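PDB 7DVI: AOC_like domain-containing protein, which acts as an exo-selective intermolecular Diels-Alderase, built on an allene oxide cyclase-like beta-barrel. Local coordinates for residues A103-N106 with D107-G111; V136-P139 with D140-V143. All blocks are in the same frame, centred on the assembly; numbering follows the deposited sequence.

Contact 1: residues A103-N106 with D107-G111. With EDO (1,2-ethanediol), chain L.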
ATOM      1  N   ALA A 103       1.295   8.702  -2.363  1.00 29.14           N
ATOM      2  CA  ALA A 103       2.305   9.540  -3.021  1.00 28.93           C
ATOM      3  C   ALA A 103       2.615  10.758  -2.107  1.00 26.99           C
ATOM      4  O   ALA A 103       1.713  11.289  -1.404  1.00 26.34           O
ATOM      5  CB  ALA A 103       1.783   9.968  -4.368  1.00 29.38           C
ATOM      6  N   ASP A 104       3.864  11.152  -2.117  1.00 29.31           N
ATOM      7  CA  ASP A 104       4.309  12.452  -1.541  1.00 31.74           C
ATOM      8  C   ASP A 104       3.913  13.553  -2.522  1.00 29.83           C
ATOM      9  O   ASP A 104       4.434  13.573  -3.662  1.00 31.64           O
ATOM     10  CB  ASP A 104       5.806  12.419  -1.246  1.00 33.07           C
ATOM     11  CG  ASP A 104       6.335  13.698  -0.572  1.00 36.02           C
ATOM     12  OD1 ASP A 104       5.571  14.708  -0.447  1.00 32.61           O
ATOM     13  OD2 ASP A 104       7.485  13.660  -0.164  1.00 37.35           O
ATOM     14  N   PHE A 105       3.006  14.434  -2.137  1.00 30.12           N
ATOM     15  CA  PHE A 105       2.584  15.562  -3.014  1.00 33.05           C
ATOM     16  C   PHE A 105       3.782  16.438  -3.443  1.00 36.33           C
ATOM     17  O   PHE A 105       3.741  17.004  -4.564  1.00 32.71           O
ATOM     18  CB  PHE A 105       1.436  16.320  -2.372  1.00 34.92           C
ATOM     19  CG  PHE A 105       0.606  17.113  -3.333  1.00 38.79           C
ATOM     20  CD1 PHE A 105      -0.204  16.480  -4.260  1.00 44.24           C
ATOM     21  CD2 PHE A 105       0.613  18.498  -3.297  1.00 41.57           C
ATOM     22  CE1 PHE A 105      -1.003  17.210  -5.127  1.00 45.33           C
ATOM     23  CE2 PHE A 105      -0.183  19.227  -4.160  1.00 40.57           C
ATOM     24  CZ  PHE A 105      -0.974  18.585  -5.089  1.00 44.80           C
ATOM     25  N   ASN A 106       4.864  16.439  -2.674  1.00 33.33           N
ATOM     26  CA  ASN A 106       6.101  17.195  -3.003  1.00 38.00           C
ATOM     27  C   ASN A 106       6.766  16.530  -4.198  1.00 40.64           C
ATOM     28  O   ASN A 106       7.125  17.270  -5.133  1.00 36.39           O
ATOM     29  CB  ASN A 106       7.020  17.327  -1.788  1.00 37.11           C
ATOM     30  CG  ASN A 106       6.404  18.232  -0.736  1.00 40.90           C
ATOM     31  OD1 ASN A 106       5.658  19.139  -1.072  1.00 40.63           O
ATOM     32  ND2 ASN A 106       6.673  17.965   0.527  1.00 39.71           N
ATOM     33  N   ASP A 107       6.838  15.188  -4.202  1.00 36.34           N
ATOM     34  CA  ASP A 107       7.382  14.381  -5.319  1.00 36.08           C
ATOM     35  C   ASP A 107       6.542  14.668  -6.557  1.00 36.84           C
ATOM     36  O   ASP A 107       7.097  14.910  -7.653  1.00 40.55           O
ATOM     37  CB  ASP A 107       7.381  12.893  -4.963  1.00 40.55           C
ATOM     38  CG  ASP A 107       8.580  12.473  -4.147  1.00 46.87           C
ATOM     39  OD1 ASP A 107       9.429  13.338  -3.910  1.00 46.97           O
ATOM     40  OD2 ASP A 107       8.669  11.279  -3.799  1.00 46.47           O
ATOM     41  N   VAL A 108       5.223  14.709  -6.384  1.00 34.56           N
ATOM     42  CA  VAL A 108       4.300  15.020  -7.499  1.00 35.18           C
ATOM     43  C   VAL A 108       4.706  16.358  -8.125  1.00 40.40           C
ATOM     44  O   VAL A 108       4.995  16.400  -9.344  1.00 39.46           O
ATOM     45  CB  VAL A 108       2.835  15.043  -7.049  1.00 36.34           C
ATOM     46  CG1 VAL A 108       1.941  15.492  -8.199  1.00 41.46           C
ATOM     47  CG2 VAL A 108       2.380  13.681  -6.522  1.00 39.00           C
ATOM     48  N   LYS A 109       4.678  17.421  -7.330  1.00 41.49           N
ATOM     49  CA  LYS A 109       4.946  18.803  -7.812  1.00 41.92           C
ATOM     50  C   LYS A 109       6.348  18.908  -8.430  1.00 46.29           C
ATOM     51  O   LYS A 109       6.484  19.656  -9.401  1.00 44.49           O
ATOM     52  CB  LYS A 109       4.772  19.783  -6.661  1.00 44.92           C
ATOM     53  CG  LYS A 109       3.332  19.898  -6.213  1.00 44.49           C
ATOM     54  CD  LYS A 109       3.067  21.035  -5.273  1.00 53.31           C
ATOM     55  CE  LYS A 109       3.736  20.901  -3.935  1.00 52.18           C
ATOM     56  NZ  LYS A 109       3.587  22.156  -3.154  1.00 53.61           N
ATOM     57  N   ASN A 110       7.338  18.200  -7.889  1.00 43.83           N
ATOM     58  CA  ASN A 110       8.754  18.282  -8.327  1.00 45.18           C
ATOM     59  C   ASN A 110       9.054  17.357  -9.521  1.00 50.81           C
ATOM     60  O   ASN A 110      10.260  17.154  -9.782  1.00 42.90           O
ATOM     61  CB  ASN A 110       9.694  17.969  -7.162  1.00 48.62           C
ATOM     62  CG  ASN A 110       9.660  19.029  -6.074  1.00 49.39           C
ATOM     63  OD1 ASN A 110       9.954  18.742  -4.908  1.00 45.91           O
ATOM     64  ND2 ASN A 110       9.231  20.230  -6.425  1.00 47.53           N
ATOM     65  N   GLY A 111       8.049  16.767 -10.201  1.00 43.13           N
ATOM     66  CA  GLY A 111       8.307  15.884 -11.362  1.00 41.23           C
ATOM     67  C   GLY A 111       9.067  14.607 -11.003  1.00 39.15           C
ATOM     68  O   GLY A 111       9.695  13.984 -11.897  1.00 46.67           O
TER
HETATM   69  C1  EDO L 211       7.238  21.295  -3.336  1.00 62.74           C
HETATM   70  O1  EDO L 211       7.957  21.583  -4.522  1.00 70.67           O
HETATM   71  C2  EDO L 211       8.145  21.319  -2.188  1.00 67.03           C
HETATM   72  O2  EDO L 211       9.450  20.922  -2.565  1.00 57.15           O
HETATM   73  O   HOH W   1       3.680  20.587  -0.916  1.00 51.75           O
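The side chains of Lys-109 and Phe-105, one helical turn apart, pass each other at a slant. CB of the lysine lies near the Phe-105 carbonyl oxygen, and CG, turned anti to its own carbonyl carbon (chi1 -68°), keeps close to that same oxygen. CD then reaches the ring at 3.9 Å from Phe-105 CE2. The bend at chi3 (-66°) keeps CE at 4.0 Å from Phe-105 CD2 while bringing it to 3.9 Å from Asn-106 OD1, with NZ beyond. NZ donates to the backbone oxygen of Val-41, while a water that accepts from NZ donates in turn to Asn-106 OD1, 2.5 Å from that water. With an alanine here, the Val-41 carbonyl and the bridging water would probably lose their charged partner, and one flank of the Phe-105 ring would be left bare.

Beneath these side chains the turn is held by main-chain bonds, among them the nearly straight one from Lys-109 N to Phe-105 O (3.0 Å, 170°). At the start, Asp-104 OD1 receives Asn-106 N at 2.9 Å from above its carboxylate plane. The last side chain, Asn-110, grips an ethanediol through both amide atoms, ND2 lying 2.7 Å from its O1. Together these features make a short helix between two barrel strands, with Asp-104 as N-cap and Gly-111, at positive phi, closing a Schellman motif.

Contact 2: residues V136-P139 with D140-V143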
ATOM      1  N   VAL A 136       4.895  14.226 -13.337  1.00 43.40           N
ATOM      2  CA  VAL A 136       4.609  15.517 -14.000  1.00 43.85           C
ATOM      3  C   VAL A 136       5.838  15.880 -14.836  1.00 42.87           C
ATOM      4  O   VAL A 136       6.994  15.770 -14.313  1.00 44.53           O
ATOM      5  CB  VAL A 136       4.258  16.569 -12.943  1.00 47.99           C
ATOM      6  CG1 VAL A 136       4.060  17.939 -13.579  1.00 47.21           C
ATOM      7  CG2 VAL A 136       3.025  16.104 -12.164  1.00 46.40           C
ATOM      8  N   ILE A 137       5.622  16.214 -16.106  1.00 48.72           N
ATOM      9  CA  ILE A 137       6.705  16.774 -16.976  1.00 53.93           C
ATOM     10  C   ILE A 137       6.618  18.300 -16.855  1.00 48.98           C
ATOM     11  O   ILE A 137       7.602  18.926 -16.554  1.00 49.21           O
ATOM     12  CB  ILE A 137       6.591  16.249 -18.424  1.00 55.63           C
ATOM     13  CG1 ILE A 137       6.561  14.717 -18.465  1.00 50.74           C
ATOM     14  CG2 ILE A 137       7.718  16.797 -19.289  1.00 57.02           C
ATOM     15  CD1 ILE A 137       7.725  14.065 -17.734  1.00 47.76           C
ATOM     16  N   GLU A 138       5.419  18.839 -16.908  1.00 52.52           N
ATOM     17  CA  GLU A 138       5.188  20.276 -17.069  1.00 58.73           C
ATOM     18  C   GLU A 138       3.857  20.550 -16.402  1.00 54.57           C
ATOM     19  O   GLU A 138       2.890  19.874 -16.717  1.00 49.37           O
ATOM     20  CB  GLU A 138       5.173  20.561 -18.575  1.00 65.76           C
ATOM     21  CG  GLU A 138       5.614  21.948 -18.942  1.00 73.95           C
ATOM     22  CD  GLU A 138       6.982  22.199 -18.354  1.00 81.81           C
ATOM     23  OE1 GLU A 138       7.044  22.854 -17.304  1.00 88.00           O
ATOM     24  OE2 GLU A 138       7.969  21.679 -18.909  1.00 87.12           O
ATOM     25  N   PRO A 139       3.745  21.533 -15.488  1.00 55.94           N
ATOM     26  CA  PRO A 139       2.450  21.846 -14.887  1.00 56.37           C
ATOM     27  C   PRO A 139       1.367  22.039 -15.961  1.00 59.74           C
ATOM     28  O   PRO A 139       1.677  22.601 -16.984  1.00 67.82           O
ATOM     29  CB  PRO A 139       2.761  23.144 -14.124  1.00 61.55           C
ATOM     30  CG  PRO A 139       4.224  23.001 -13.757  1.00 51.79           C
ATOM     31  CD  PRO A 139       4.838  22.374 -14.982  1.00 54.71           C
ATOM     32  N   ASP A 140       0.169  21.493 -15.726  1.00 55.29           N
ATOM     33  CA  ASP A 140      -1.049  21.604 -16.573  1.00 62.67           C
ATOM     34  C   ASP A 140      -0.808  21.072 -17.988  1.00 61.36           C
ATOM     35  O   ASP A 140      -1.614  21.424 -18.860  1.00 73.23           O
ATOM     36  CB  ASP A 140      -1.549  23.049 -16.627  1.00 74.30           C
ATOM     37  CG  ASP A 140      -1.405  23.761 -15.296  1.00 79.71           C
ATOM     38  OD1 ASP A 140      -1.318  23.065 -14.279  1.00 83.77           O
ATOM     39  OD2 ASP A 140      -1.341  24.998 -15.292  1.00 91.81           O
ATOM     40  N   GLN A 141       0.240  20.261 -18.180  1.00 55.32           N
ATOM     41  CA  GLN A 141       0.556  19.465 -19.399  1.00 51.40           C
ATOM     42  C   GLN A 141       0.377  17.983 -19.106  1.00 54.41           C
ATOM     43  O   GLN A 141       0.652  17.514 -18.005  1.00 49.74           O
ATOM     44  CB  GLN A 141       2.031  19.558 -19.802  1.00 59.55           C
ATOM     45  CG  GLN A 141       2.519  20.972 -20.086  1.00 71.92           C
ATOM     46  CD  GLN A 141       1.529  21.642 -20.992  1.00 73.94           C
ATOM     47  OE1 GLN A 141       1.394  21.276 -22.157  1.00 82.50           O
ATOM     48  NE2 GLN A 141       0.778  22.567 -20.422  1.00 79.68           N
ATOM     49  N   PRO A 142       0.052  17.162 -20.112  1.00 52.63           N
ATOM     50  CA  PRO A 142      -0.068  15.730 -19.883  1.00 43.59           C
ATOM     51  C   PRO A 142       1.108  15.111 -19.128  1.00 44.58           C
ATOM     52  O   PRO A 142       2.278  15.401 -19.312  1.00 42.46           O
ATOM     53  CB  PRO A 142      -0.127  15.166 -21.297  1.00 48.44           C
ATOM     54  CG  PRO A 142      -0.776  16.286 -22.098  1.00 47.62           C
ATOM     55  CD  PRO A 142      -0.190  17.549 -21.511  1.00 51.13           C
ATOM     56  N   VAL A 143       0.759  14.144 -18.308  1.00 38.35           N
ATOM     57  CA  VAL A 143       1.726  13.419 -17.455  1.00 35.03           C
ATOM     58  C   VAL A 143       2.297  12.228 -18.250  1.00 34.16           C
ATOM     59  O   VAL A 143       1.745  11.846 -19.236  1.00 37.35           O
ATOM     60  CB  VAL A 143       0.857  13.119 -16.219  1.00 40.10           C
ATOM     61  CG1 VAL A 143       0.479  11.673 -16.013  1.00 33.78           C
ATOM     62  CG2 VAL A 143       1.324  13.837 -14.991  1.00 44.98           C
TER
HETATM   63  O   HOH W   2       3.230  16.854 -17.329  1.00 44.00           O
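Glu-138 and Gln-141 face each other across a type II beta turn, with Pro-139 and Asp-140 at its two corners. The turn's hydrogen bond runs from Gln-141 N to Glu-138 O, 3.1 Å long, and its N-H approaches from above the carbonyl plane. Beside it the two side chains run the same way, side by side, with CG of Gln-141 3.4 Å from CG of Glu-138. A still shorter approach of Gln-141 CG to Glu-138 CB is doubtful, since both side chains are exposed at the surface. Both chains then bend at chi2, and the carboxylate and amide planes end up 38° apart.

The corners set this geometry. Pro-139 holds its phi near -51°, as the first corner of a type II turn requires, and Asp-140 takes the left-handed conformation of the second corner, with phi +59°. The aspartate side chain folds back on the preceding peptide, where OD1 lies 3.3 Å from Pro-139 C.

Farther from the tip, a water spans the mouth of the loop; it accepts from Ile-137 N at 2.8 Å and lies 2.6 Å from Pro-142 O. Pro-142 packs on Trp-29 and Pro-31, and Val-143 pairs through its backbone with Glu-30, so strand 22-37 fixes the outgoing arm as it enters strand 143-150. The whole piece is thus the exposed connection between two neighbouring antiparallel barrel strands, 129-135 and 143-150. Where its arms converge, the valines cross obliquely: Val-143 CG2 lies 3.8 Å from Val-136 CA and 4.0 Å from Val-136 CG2.

Contacts 1 and 2 are two connections of the same antiparallel barrel, with one more between them along the chain: the helix of 105-109 joins strands 95-104 and 114-121, and the loop 136-143 joins strands 129-135 and 143-150. Their centres lie 12 Å apart, and they meet directly where Val-136 CG2 packs 3.5 Å from Val-108 O. Val-136 therefore serves both, touching the helix as well as Val-143 in its own loop. Small molecules, probably from the crystallisation liquor, lie by each: separate ethanediols near Asp-104, Asn-110 and Ile-137, and dimethyl sulfoxide about 4 Å from the Val-143 side chain. They may mark pockets, but none of them identifies the substrate site.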